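Local structure of subclass B3 metallo-beta-lactamase (Sphingobium indicum, 7LUU) at residues V88-A93 against F117-E122; A140-S145 against S174-M179; S204-W209 against A219-S224. The protein probably hydrolyses beta-lactam antibiotics, opening the lactam ring at an active site that holds two zinc ions. All coordinates share one frame; numbering follows the deposited sequence.

Contact 1: V88-A93 against F117-E122. With ZN (zinc ion), chain B.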
ATOM      1  N   VAL A  88      -1.977   8.112 -11.707  1.00 13.73           N
ATOM      2  CA  VAL A  88      -1.120   7.350 -10.778  1.00 14.30           C
ATOM      3  C   VAL A  88      -1.996   6.344 -10.036  1.00 16.49           C
ATOM      4  O   VAL A  88      -3.035   6.723  -9.475  1.00 15.76           O
ATOM      5  CB  VAL A  88      -0.485   8.306  -9.738  1.00 13.40           C
ATOM      6  CG1 VAL A  88       0.310   7.533  -8.765  1.00 11.35           C
ATOM      7  CG2 VAL A  88       0.438   9.317 -10.437  1.00 14.01           C
ATOM      8  N   LEU A  89      -1.582   5.087  -9.997  1.00 12.58           N
ATOM      9  CA  LEU A  89      -2.245   4.071  -9.163  1.00 13.70           C
ATOM     10  C   LEU A  89      -1.424   3.863  -7.913  1.00 12.26           C
ATOM     11  O   LEU A  89      -0.200   3.966  -7.976  1.00 14.45           O
ATOM     12  CB  LEU A  89      -2.261   2.781  -9.985  1.00 15.85           C
ATOM     13  CG  LEU A  89      -3.381   1.795 -10.045  1.00 30.31           C
ATOM     14  CD1 LEU A  89      -4.798   2.319 -10.194  1.00 16.80           C
ATOM     15  CD2 LEU A  89      -3.072   0.942 -11.298  1.00 20.44           C
ATOM     16  N   ILE A  90      -2.079   3.477  -6.815  1.00 10.82           N
ATOM     17  CA  ILE A  90      -1.435   3.070  -5.584  1.00 10.20           C
ATOM     18  C   ILE A  90      -1.881   1.652  -5.289  1.00 12.34           C
ATOM     19  O   ILE A  90      -3.085   1.397  -5.072  1.00 13.34           O
ATOM     20  CB  ILE A  90      -1.782   4.002  -4.407  1.00 12.19           C
ATOM     21  CG1 ILE A  90      -1.400   5.419  -4.861  1.00 13.73           C
ATOM     22  CG2 ILE A  90      -0.911   3.520  -3.202  1.00 12.65           C
ATOM     23  CD1 ILE A  90      -1.465   6.477  -3.652  1.00 16.02           C
ATOM     24  N   ASP A  91      -0.889   0.748  -5.282  1.00 12.24           N
ATOM     25  CA  ASP A  91      -0.997  -0.706  -5.067  1.00 12.26           C
ATOM     26  C   ASP A  91      -1.746  -1.416  -6.195  1.00 12.48           C
ATOM     27  O   ASP A  91      -2.246  -0.803  -7.167  1.00 14.67           O
ATOM     28  CB  ASP A  91      -1.597  -1.006  -3.673  1.00 14.44           C
ATOM     29  CG  ASP A  91      -0.536  -0.891  -2.570  1.00 16.32           C
ATOM     30  OD1 ASP A  91       0.685  -0.912  -2.875  1.00 15.06           O
ATOM     31  OD2 ASP A  91      -0.909  -0.797  -1.414  1.00 13.74           O
ATOM     32  N   GLY A  92      -1.713  -2.747  -6.103  1.00 13.69           N
ATOM     33  CA  GLY A  92      -2.200  -3.574  -7.215  1.00 14.17           C
ATOM     34  C   GLY A  92      -2.930  -4.821  -6.772  1.00 14.93           C
ATOM     35  O   GLY A  92      -3.227  -5.664  -7.625  1.00 15.33           O
ATOM     36  N   ALA A  93      -3.251  -4.967  -5.490  1.00 14.23           N
ATOM     37  CA  ALA A  93      -3.946  -6.150  -4.980  1.00 13.15           C
ATOM     38  C   ALA A  93      -3.265  -7.454  -5.460  1.00 13.12           C
ATOM     39  O   ALA A  93      -2.027  -7.534  -5.579  1.00 15.33           O
ATOM     40  CB  ALA A  93      -5.460  -6.082  -5.307  1.00 17.38           C
ATOM     41  N   PHE A 117       2.508   5.959 -13.330  1.00 14.24           N
ATOM     42  CA  PHE A 117       3.228   5.432 -12.164  1.00 12.60           C
ATOM     43  C   PHE A 117       2.289   4.547 -11.368  1.00 12.12           C
ATOM     44  O   PHE A 117       1.097   4.847 -11.248  1.00 14.96           O
ATOM     45  CB  PHE A 117       3.737   6.542 -11.221  1.00 16.33           C
ATOM     46  CG  PHE A 117       4.796   7.402 -11.840  1.00 13.58           C
ATOM     47  CD1 PHE A 117       6.097   6.927 -11.961  1.00 14.94           C
ATOM     48  CD2 PHE A 117       4.483   8.656 -12.289  1.00 17.12           C
ATOM     49  CE1 PHE A 117       7.067   7.713 -12.563  1.00 18.98           C
ATOM     50  CE2 PHE A 117       5.438   9.455 -12.904  1.00 21.14           C
ATOM     51  CZ  PHE A 117       6.756   8.969 -13.026  1.00 20.21           C
ATOM     52  N   ILE A 118       2.850   3.495 -10.757  1.00 11.85           N
ATOM     53  CA  ILE A 118       2.138   2.668  -9.796  1.00 11.50           C
ATOM     54  C   ILE A 118       2.974   2.726  -8.521  1.00 14.42           C
ATOM     55  O   ILE A 118       4.150   2.298  -8.510  1.00 14.76           O
ATOM     56  CB  ILE A 118       1.977   1.216 -10.305  1.00 12.32           C
ATOM     57  CG1 ILE A 118       1.153   1.160 -11.617  1.00 13.27           C
ATOM     58  CG2 ILE A 118       1.292   0.339  -9.206  1.00 13.84           C
ATOM     59  CD1 ILE A 118       1.460  -0.185 -12.384  1.00 14.72           C
ATOM     60  N   LEU A 119       2.398   3.294  -7.450  1.00 11.07           N
ATOM     61  CA  LEU A 119       3.123   3.389  -6.165  1.00 10.91           C
ATOM     62  C   LEU A 119       2.873   2.110  -5.346  1.00 13.82           C
ATOM     63  O   LEU A 119       1.786   1.564  -5.369  1.00 16.30           O
ATOM     64  CB  LEU A 119       2.646   4.630  -5.368  1.00 14.23           C
ATOM     65  CG  LEU A 119       2.532   5.901  -6.240  1.00 12.70           C
ATOM     66  CD1 LEU A 119       2.178   7.040  -5.255  1.00 15.28           C
ATOM     67  CD2 LEU A 119       3.767   6.267  -7.035  1.00 12.67           C
ATOM     68  N   SER A 120       3.882   1.619  -4.627  1.00 12.24           N
ATOM     69  CA  SER A 120       3.760   0.356  -3.877  1.00 12.27           C
ATOM     70  C   SER A 120       3.962   0.594  -2.376  1.00 14.46           C
ATOM     71  O   SER A 120       5.020   1.094  -1.981  1.00 15.99           O
ATOM     72  CB  SER A 120       4.786  -0.657  -4.403  1.00 14.12           C
ATOM     73  OG  SER A 120       4.832  -1.828  -3.588  1.00 14.00           O
ATOM     74  N   THR A 121       2.962   0.198  -1.544  1.00 11.29           N
ATOM     75  CA  THR A 121       3.141   0.354  -0.107  1.00 11.16           C
ATOM     76  C   THR A 121       4.017  -0.735   0.494  1.00 16.30           C
ATOM     77  O   THR A 121       4.607  -0.521   1.577  1.00 17.12           O
ATOM     78  CB  THR A 121       1.787   0.361   0.649  1.00 10.66           C
ATOM     79  OG1 THR A 121       1.031  -0.847   0.421  1.00 13.99           O
ATOM     80  CG2 THR A 121       0.934   1.628   0.263  1.00 11.44           C
ATOM     81  N   GLU A 122       4.005  -1.937  -0.098  1.00 11.32           N
ATOM     82  CA  GLU A 122       4.758  -3.073   0.467  1.00 14.12           C
ATOM     83  C   GLU A 122       4.863  -4.231  -0.513  1.00 14.55           C
ATOM     84  O   GLU A 122       3.942  -4.463  -1.335  1.00 13.44           O
ATOM     85  CB  GLU A 122       4.122  -3.592   1.768  1.00 14.62           C
ATOM     86  CG  GLU A 122       2.646  -4.130   1.542  1.00 14.74           C
ATOM     87  CD  GLU A 122       2.125  -4.876   2.760  1.00 15.53           C
ATOM     88  OE1 GLU A 122       1.456  -4.205   3.609  1.00 15.53           O
ATOM     89  OE2 GLU A 122       2.318  -6.094   2.857  1.00 16.38           O
TER
HETATM   90 ZN    ZN B 301       1.915  -7.490   4.098  1.00 17.46          ZN
HETATM   91  O   HOH W   1       2.515  -2.933  -3.218  1.00 15.23           O
HETATM   92  O   HOH W   2       0.186  -8.115   3.502  1.00 19.96           O
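OD1 of D91 is gripped twice: the backbone N of T121 donates to D91 OD1 over 2.9 Å, from the syn side and 20° out of the carboxylate plane, and a water donates to the same oxygen. The other oxygen, D91 OD2, receives the hydroxyl OG1 of T121 through its syn lone pair at 2.7 Å. The two side chains cross at about a right angle. OG1 of T121 stands between its own backbone N and carbonyl carbon (chi1 58°), and this lets a single threonine offer both donors to one carboxylate; together the bonds should fix the rotation of that group. Aspartate suits the place because its short arm can face the adjacent backbone directly. The shared water also accepts from S120 OG and donates to E122 O, tying D91 to the residue whose OE2 binds zinc at 1.9 Å; H124, H200 and a second water complete that metal's shell.

Upstream the segments are parallel strands. L89 N donates to F117 O, L119 N to L89 O at 2.7 Å, and D91 N to L119 O. Branched side chains fill both faces. On one, L119 lies between V88, whose CG1 is 3.7 Å from L119 CG, and I90, whose CG1 is 3.9 Å from L119 CD1. On the other, L89 and I118 meet beneath helix 131-138. The pairing belongs to a beta-alpha-beta unit through helix 98-107, and the loop after strand 115-119 opens the E-x-H-x-D-H zinc motif, a variant of the H-x-H-x-D-H signature of the metallo-beta-lactamase fold.

Contact 2: A140-S145 against S174-M179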
ATOM      1  N   ALA A 140       3.348   1.785 -17.115  1.00 14.54           N
ATOM      2  CA  ALA A 140       3.712   2.572 -15.951  1.00 13.71           C
ATOM      3  C   ALA A 140       5.055   2.121 -15.350  1.00 15.98           C
ATOM      4  O   ALA A 140       5.407   0.943 -15.368  1.00 18.02           O
ATOM      5  CB  ALA A 140       2.605   2.488 -14.863  1.00 14.36           C
ATOM      6  N   THR A 141       5.697   3.067 -14.648  1.00 14.32           N
ATOM      7  CA  THR A 141       6.851   2.821 -13.814  1.00 16.92           C
ATOM      8  C   THR A 141       6.375   2.556 -12.396  1.00 16.80           C
ATOM      9  O   THR A 141       5.513   3.278 -11.909  1.00 13.71           O
ATOM     10  CB  THR A 141       7.773   4.046 -13.823  1.00 18.69           C
ATOM     11  OG1 THR A 141       8.391   4.065 -15.126  1.00 19.22           O
ATOM     12  CG2 THR A 141       8.930   3.877 -12.775  1.00 21.06           C
ATOM     13  N   VAL A 142       6.955   1.525 -11.745  1.00 13.76           N
ATOM     14  CA  VAL A 142       6.568   1.171 -10.383  1.00 14.95           C
ATOM     15  C   VAL A 142       7.472   1.902  -9.431  1.00 17.05           C
ATOM     16  O   VAL A 142       8.702   1.911  -9.619  1.00 17.14           O
ATOM     17  CB  VAL A 142       6.671  -0.358 -10.184  1.00 13.83           C
ATOM     18  CG1 VAL A 142       6.229  -0.718  -8.731  1.00 13.80           C
ATOM     19  CG2 VAL A 142       5.760  -1.015 -11.169  1.00 15.71           C
ATOM     20  N   VAL A 143       6.890   2.453  -8.372  1.00 12.75           N
ATOM     21  CA  VAL A 143       7.632   3.346  -7.476  1.00 15.44           C
ATOM     22  C   VAL A 143       7.564   2.782  -6.079  1.00 13.55           C
ATOM     23  O   VAL A 143       6.478   2.434  -5.614  1.00 12.75           O
ATOM     24  CB  VAL A 143       7.007   4.749  -7.484  1.00 13.65           C
ATOM     25  CG1 VAL A 143       7.860   5.654  -6.602  1.00 16.75           C
ATOM     26  CG2 VAL A 143       6.884   5.331  -8.914  1.00 15.25           C
ATOM     27  N   ALA A 144       8.728   2.679  -5.402  1.00 13.34           N
ATOM     28  CA  ALA A 144       8.754   2.051  -4.073  1.00 15.31           C
ATOM     29  C   ALA A 144       9.930   2.602  -3.270  1.00 13.89           C
ATOM     30  O   ALA A 144      10.775   3.329  -3.787  1.00 15.50           O
ATOM     31  CB  ALA A 144       8.884   0.527  -4.157  1.00 14.53           C
ATOM     32  N   SER A 145       9.982   2.214  -2.016  1.00 13.87           N
ATOM     33  CA  SER A 145      11.177   2.440  -1.219  1.00 14.19           C
ATOM     34  C   SER A 145      12.331   1.573  -1.690  1.00 13.30           C
ATOM     35  O   SER A 145      12.182   0.638  -2.502  1.00 14.79           O
ATOM     36  CB  SER A 145      10.897   2.147   0.240  1.00 14.93           C
ATOM     37  OG  SER A 145      10.695   0.764   0.412  1.00 16.41           O
ATOM     38  N   SER A 174      10.158  -5.389 -12.660  1.00 26.12           N
ATOM     39  CA  SER A 174      11.495  -4.974 -13.042  1.00 33.88           C
ATOM     40  C   SER A 174      11.617  -3.475 -13.239  1.00 33.80           C
ATOM     41  O   SER A 174      12.706  -2.936 -13.044  1.00 31.54           O
ATOM     42  CB  SER A 174      11.932  -5.706 -14.329  1.00 37.82           C
ATOM     43  OG  SER A 174      10.872  -5.735 -15.279  1.00 44.91           O
ATOM     44  N   ARG A 175      10.528  -2.777 -13.586  1.00 26.77           N
ATOM     45  CA  ARG A 175      10.611  -1.382 -14.056  1.00 26.76           C
ATOM     46  C   ARG A 175      10.327  -0.516 -12.835  1.00 30.68           C
ATOM     47  O   ARG A 175       9.154  -0.191 -12.579  1.00 27.03           O
ATOM     48  CB  ARG A 175       9.582  -1.084 -15.156  1.00 27.85           C
ATOM     49  CG  ARG A 175       9.625   0.362 -15.751  1.00 27.74           C
ATOM     50  CD  ARG A 175       8.433   0.656 -16.663  1.00 28.21           C
ATOM     51  NE  ARG A 175       8.335  -0.256 -17.809  1.00 31.94           N
ATOM     52  CZ  ARG A 175       7.231  -0.923 -18.174  1.00 34.72           C
ATOM     53  NH1 ARG A 175       6.070  -0.779 -17.516  1.00 23.36           N
ATOM     54  NH2 ARG A 175       7.294  -1.727 -19.266  1.00 35.82           N
ATOM     55  N   LEU A 176      11.406  -0.099 -12.120  1.00 26.60           N
ATOM     56  CA  LEU A 176      11.305   0.370 -10.723  1.00 19.53           C
ATOM     57  C   LEU A 176      12.038   1.678 -10.510  1.00 22.60           C
ATOM     58  O   LEU A 176      13.186   1.852 -10.962  1.00 26.32           O
ATOM     59  CB  LEU A 176      11.917  -0.607  -9.743  1.00 23.52           C
ATOM     60  CG  LEU A 176      10.989  -1.786  -9.459  1.00 27.04           C
ATOM     61  CD1 LEU A 176      11.773  -2.979  -9.049  1.00 25.25           C
ATOM     62  CD2 LEU A 176      10.052  -1.437  -8.357  1.00 22.57           C
ATOM     63  N   ARG A 177      11.398   2.584  -9.793  1.00 17.71           N
ATOM     64  CA  ARG A 177      11.965   3.848  -9.393  1.00 17.57           C
ATOM     65  C   ARG A 177      11.943   3.841  -7.888  1.00 18.85           C
ATOM     66  O   ARG A 177      10.892   3.569  -7.306  1.00 19.35           O
ATOM     67  CB  ARG A 177      11.111   5.017  -9.883  1.00 17.12           C
ATOM     68  CG  ARG A 177      11.545   6.373  -9.300  1.00 20.99           C
ATOM     69  CD  ARG A 177      10.753   7.451 -10.035  1.00 25.42           C
ATOM     70  NE  ARG A 177      10.925   8.768  -9.467  1.00 26.40           N
ATOM     71  CZ  ARG A 177      10.650   9.887 -10.143  1.00 27.72           C
ATOM     72  NH1 ARG A 177      10.824  11.079  -9.583  1.00 27.95           N
ATOM     73  NH2 ARG A 177      10.212   9.798 -11.399  1.00 28.02           N
ATOM     74  N   VAL A 178      13.089   4.103  -7.260  1.00 16.14           N
ATOM     75  CA  VAL A 178      13.160   4.144  -5.794  1.00 17.04           C
ATOM     76  C   VAL A 178      12.968   5.581  -5.313  1.00 16.31           C
ATOM     77  O   VAL A 178      13.637   6.506  -5.803  1.00 19.00           O
ATOM     78  CB  VAL A 178      14.505   3.605  -5.309  1.00 18.96           C
ATOM     79  CG1 VAL A 178      14.726   3.852  -3.825  1.00 18.39           C
ATOM     80  CG2 VAL A 178      14.573   2.120  -5.607  1.00 19.41           C
ATOM     81  N   MET A 179      12.089   5.770  -4.334  1.00 16.24           N
ATOM     82  CA  MET A 179      12.012   7.050  -3.594  1.00 15.72           C
ATOM     83  C   MET A 179      12.616   6.923  -2.214  1.00 18.24           C
ATOM     84  O   MET A 179      12.360   5.945  -1.510  1.00 19.08           O
ATOM     85  CB  MET A 179      10.584   7.424  -3.355  1.00 18.14           C
ATOM     86  CG  MET A 179       9.997   7.301  -4.537  1.00 27.13           C
ATOM     87  SD  MET A 179      10.057   8.781  -5.304  1.00 34.44           S
ATOM     88  CE  MET A 179       8.320   8.755  -5.048  1.00 15.19           C
TER
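R175 reaches A140 by running out with CG anti to its backbone N (chi1 -178°) and then turning at chi3 (-59°), a bend that sets NE on course for the neighbouring strand. NH1 of R175 donates to A140 O over 2.8 Å; the oxygen lies in the guanidinium plane, while the donor stands 43° above the carbonyl plane. The same NH1 also bonds A135 O of helix 131-138, so two backbone oxygens share one end of the arginine. A long, flexible cation suits the exposed approach to this outer strand because its guanidinium can reach both oxygens; on the way R175 CD passes 3.7 Å from T141 OG1. The methyl of T141 serves the next arginine, with CG2 3.8 Å from CB of R177 and the two side chains at about a right angle.

Between the two backbones the bonds alternate as in a parallel pair: V142 N donates to R175 O, R177 N to V142 O at 2.8 Å, A144 N to R177 O and M179 N to A144 O. The strands are the two arms of a beta-alpha-beta unit through helix 146-154, and strand 176-178 forms an edge of its sheet. On the helix-facing side, V142 and L176 lie side by side and point the same way, V142 CG1 being 3.9 Å from L176 CD2; L152 packs on L176 and on the small A144. S145 starts the helix as N-cap, its OG bonded to G148 N and to G203 O.

On the face of V143, M179 crosses V143 obliquely and also touches W207. Its CG comes to 3.4 Å from V143 CG1, tighter than normal van der Waals contact, and with unusual methionine torsions the exact placing of this side chain is doubtful.

Contact 3: S204-W209 against A219-S224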
ATOM      1  N   SER A 204       8.115  -0.957   3.904  1.00 12.71           N
ATOM      2  CA  SER A 204       6.754  -0.429   3.821  1.00 13.33           C
ATOM      3  C   SER A 204       6.769   1.096   3.705  1.00 13.01           C
ATOM      4  O   SER A 204       7.569   1.787   4.379  1.00 13.84           O
ATOM      5  CB  SER A 204       5.959  -0.844   5.063  1.00 13.60           C
ATOM      6  OG  SER A 204       5.717  -2.278   5.025  1.00 16.56           O
ATOM      7  N   MET A 205       5.830   1.621   2.905  1.00 14.32           N
ATOM      8  CA  MET A 205       5.903   3.047   2.560  1.00 13.82           C
ATOM      9  C   MET A 205       4.495   3.600   2.427  1.00 15.93           C
ATOM     10  O   MET A 205       3.611   2.943   1.870  1.00 12.43           O
ATOM     11  CB  MET A 205       6.692   3.254   1.248  1.00 15.26           C
ATOM     12  CG  MET A 205       6.813   4.787   0.855  1.00 17.55           C
ATOM     13  SD  MET A 205       8.313   5.006  -0.181  1.00 19.14           S
ATOM     14  CE  MET A 205       9.478   5.455   1.125  1.00 21.65           C
ATOM     15  N   THR A 206       4.309   4.825   2.920  1.00 13.14           N
ATOM     16  CA  THR A 206       3.047   5.558   2.924  1.00 12.24           C
ATOM     17  C   THR A 206       3.188   6.745   1.981  1.00 14.90           C
ATOM     18  O   THR A 206       4.266   7.298   1.816  1.00 13.77           O
ATOM     19  CB  THR A 206       2.770   6.001   4.373  1.00 15.70           C
ATOM     20  OG1 THR A 206       2.458   4.847   5.141  1.00 13.74           O
ATOM     21  CG2 THR A 206       1.625   7.070   4.492  1.00 15.20           C
ATOM     22  N   TRP A 207       2.091   7.112   1.321  1.00 13.89           N
ATOM     23  CA  TRP A 207       2.083   8.162   0.316  1.00 13.53           C
ATOM     24  C   TRP A 207       1.117   9.253   0.717  1.00 12.64           C
ATOM     25  O   TRP A 207      -0.018   8.942   1.073  1.00 15.90           O
ATOM     26  CB  TRP A 207       1.632   7.524  -1.036  1.00 13.07           C
ATOM     27  CG  TRP A 207       2.419   6.268  -1.369  1.00 15.94           C
ATOM     28  CD1 TRP A 207       2.073   4.944  -1.062  1.00 15.94           C
ATOM     29  CD2 TRP A 207       3.734   6.224  -1.916  1.00 14.96           C
ATOM     30  NE1 TRP A 207       3.096   4.093  -1.488  1.00 13.96           N
ATOM     31  CE2 TRP A 207       4.130   4.853  -1.981  1.00 14.53           C
ATOM     32  CE3 TRP A 207       4.629   7.231  -2.375  1.00 17.63           C
ATOM     33  CZ2 TRP A 207       5.359   4.460  -2.521  1.00 17.19           C
ATOM     34  CZ3 TRP A 207       5.816   6.840  -2.914  1.00 18.23           C
ATOM     35  CH2 TRP A 207       6.193   5.451  -2.968  1.00 20.04           C
ATOM     36  N   SER A 208       1.503  10.532   0.514  1.00 13.78           N
ATOM     37  CA  SER A 208       0.578  11.607   0.819  1.00 14.60           C
ATOM     38  C   SER A 208       0.541  12.632  -0.303  1.00 17.05           C
ATOM     39  O   SER A 208       1.537  12.875  -1.005  1.00 17.54           O
ATOM     40  CB  SER A 208       0.965  12.307   2.157  1.00 14.61           C
ATOM     41  OG  SER A 208       2.245  12.969   2.001  1.00 17.53           O
ATOM     42  N   TRP A 209      -0.624  13.266  -0.444  1.00 14.26           N
ATOM     43  CA  TRP A 209      -0.738  14.297  -1.443  1.00 14.95           C
ATOM     44  C   TRP A 209      -1.997  15.104  -1.178  1.00 15.54           C
ATOM     45  O   TRP A 209      -2.900  14.671  -0.465  1.00 16.69           O
ATOM     46  CB  TRP A 209      -0.794  13.645  -2.851  1.00 15.15           C
ATOM     47  CG  TRP A 209      -2.111  12.896  -3.130  1.00 14.94           C
ATOM     48  CD1 TRP A 209      -3.230  13.337  -3.806  1.00 15.88           C
ATOM     49  CD2 TRP A 209      -2.414  11.549  -2.693  1.00 13.74           C
ATOM     50  NE1 TRP A 209      -4.202  12.339  -3.839  1.00 15.14           N
ATOM     51  CE2 TRP A 209      -3.712  11.226  -3.200  1.00 13.84           C
ATOM     52  CE3 TRP A 209      -1.696  10.593  -2.001  1.00 13.27           C
ATOM     53  CZ2 TRP A 209      -4.350   9.993  -2.936  1.00 15.44           C
ATOM     54  CZ3 TRP A 209      -2.327   9.302  -1.750  1.00 12.73           C
ATOM     55  CH2 TRP A 209      -3.648   9.053  -2.225  1.00 14.19           C
ATOM     56  N   ALA A 219      -5.653  17.052   2.473  1.00 17.49           N
ATOM     57  CA  ALA A 219      -4.455  16.239   2.540  1.00 16.61           C
ATOM     58  C   ALA A 219      -4.832  14.769   2.668  1.00 19.53           C
ATOM     59  O   ALA A 219      -5.445  14.370   3.682  1.00 17.48           O
ATOM     60  CB  ALA A 219      -3.639  16.657   3.755  1.00 20.04           C
ATOM     61  N   ILE A 220      -4.521  13.962   1.640  1.00 15.02           N
ATOM     62  CA  ILE A 220      -4.876  12.543   1.652  1.00 14.31           C
ATOM     63  C   ILE A 220      -3.621  11.742   2.015  1.00 15.41           C
ATOM     64  O   ILE A 220      -2.499  12.012   1.527  1.00 14.67           O
ATOM     65  CB  ILE A 220      -5.402  12.095   0.271  1.00 15.57           C
ATOM     66  CG1 ILE A 220      -6.657  12.950  -0.085  1.00 18.12           C
ATOM     67  CG2 ILE A 220      -5.756  10.642   0.303  1.00 16.25           C
ATOM     68  CD1 ILE A 220      -7.256  12.484  -1.482  1.00 20.80           C
ATOM     69  N   VAL A 221      -3.806  10.701   2.830  1.00 13.27           N
ATOM     70  CA  VAL A 221      -2.734   9.787   3.166  1.00 12.73           C
ATOM     71  C   VAL A 221      -3.178   8.389   2.762  1.00 13.49           C
ATOM     72  O   VAL A 221      -4.212   7.926   3.245  1.00 14.61           O
ATOM     73  CB  VAL A 221      -2.467   9.806   4.680  1.00 14.04           C
ATOM     74  CG1 VAL A 221      -1.399   8.748   5.069  1.00 13.56           C
ATOM     75  CG2 VAL A 221      -1.947  11.207   5.043  1.00 14.84           C
ATOM     76  N   PHE A 222      -2.352   7.685   1.957  1.00 12.80           N
ATOM     77  CA  PHE A 222      -2.583   6.271   1.667  1.00 11.85           C
ATOM     78  C   PHE A 222      -1.562   5.538   2.500  1.00 11.85           C
ATOM     79  O   PHE A 222      -0.355   5.567   2.175  1.00 13.84           O
ATOM     80  CB  PHE A 222      -2.423   6.004   0.166  1.00 11.69           C
ATOM     81  CG  PHE A 222      -2.885   4.589  -0.256  1.00 11.64           C
ATOM     82  CD1 PHE A 222      -2.255   3.477   0.264  1.00 12.44           C
ATOM     83  CD2 PHE A 222      -4.000   4.410  -1.111  1.00 12.50           C
ATOM     84  CE1 PHE A 222      -2.623   2.215  -0.133  1.00 11.66           C
ATOM     85  CE2 PHE A 222      -4.366   3.138  -1.529  1.00 14.43           C
ATOM     86  CZ  PHE A 222      -3.694   2.035  -1.036  1.00 13.85           C
ATOM     87  N   ALA A 223      -2.024   4.958   3.619  1.00 12.96           N
ATOM     88  CA  ALA A 223      -1.124   4.391   4.652  1.00 12.25           C
ATOM     89  C   ALA A 223      -0.816   2.947   4.355  1.00 12.76           C
ATOM     90  O   ALA A 223      -1.715   2.166   4.031  1.00 13.94           O
ATOM     91  CB  ALA A 223      -1.802   4.481   6.046  1.00 15.12           C
ATOM     92  N   SER A 224       0.478   2.589   4.409  1.00 13.65           N
ATOM     93  CA  SER A 224       0.806   1.171   4.404  1.00 13.68           C
ATOM     94  C   SER A 224       0.267   0.508   5.655  1.00 12.11           C
ATOM     95  O   SER A 224      -0.014   1.170   6.675  1.00 15.73           O
ATOM     96  CB  SER A 224       2.321   0.936   4.366  1.00 13.71           C
ATOM     97  OG  SER A 224       2.883   1.286   5.664  1.00 15.89           O
TER
HETATM   98  O   HOH W   3       1.213   3.711   7.737  1.00 27.96           O
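W209 and I220 form the tight part of this contact. The indole crosses the side chain of its cross-strand partner obliquely, and CG2 of I220 sits over one face in a CH-pi contact, 3.9 Å from the centroid of the W209 six-membered ring and 25° off its normal. CG of W209 stands between the backbone N and the carbonyl carbon (chi1 71°), and the ring beyond it leans towards the other strand. F222 lies side by side with W209, pointing the same way, and meets the ring at its edge, in plane, with its CB 3.8 Å from W209 CZ3. A broad indole suits this spot because it can span two alternate residues of the neighbouring strand, while its polar NE1 is satisfied by S68 OG. W207 and F222 share this face.

Antiparallel bonding runs through the same residues: W207 and F222 exchange two hydrogen bonds, as do W209 and I220, with I220 N only 2.7 Å from W209 O.

The opposite face, of T206, S208 and V221, is more polar. It is loose at the partly exposed S208, whose CB stays 4.2 Å from V221 CG2 and whose OG turns to H195 NE2. Where strand 205-213 begins and 216-223 finishes, T206 divides its work. Its methyl CG2 makes a close apolar touch with V221 CG1 at 3.5 Å, while its OG1 accepts from S224 N at 3.1 Å and bonds T197 OG1. A water hydrogen-bonds T206 OG1 at 3.1 Å and donates to S224 O.

These strands are the two legs of a beta hairpin inside one sheet: 190-196 flanks the first leg and 262-265 the second. W207, W209 and F222 press on I90 of strand 87-90 in the other sheet, and Y286 of helix 282-300 reaches S224 O.

From the N terminus the three contacts follow in series; none nests in or crosses another. Contact 1 closes the connection that carries helix 98-107, contact 2 the longer one that carries helix 146-154, and contact 3 the outer end of a hairpin, strands 205-213 and 216-223. Contacts 1 and 2 share a sheet, since strands 115-119 and 141-144 are neighbours, probably joined by hydrogen bonds such as V143 N to I118 O at 2.7 Å. Contact 3 lies in the second sheet and faces both: T121 O probably accepts from M205 N, and W207 packs on S120 and M179. The two sheets thus meet through these segments, beside the zinc site where E122 and H200 converge.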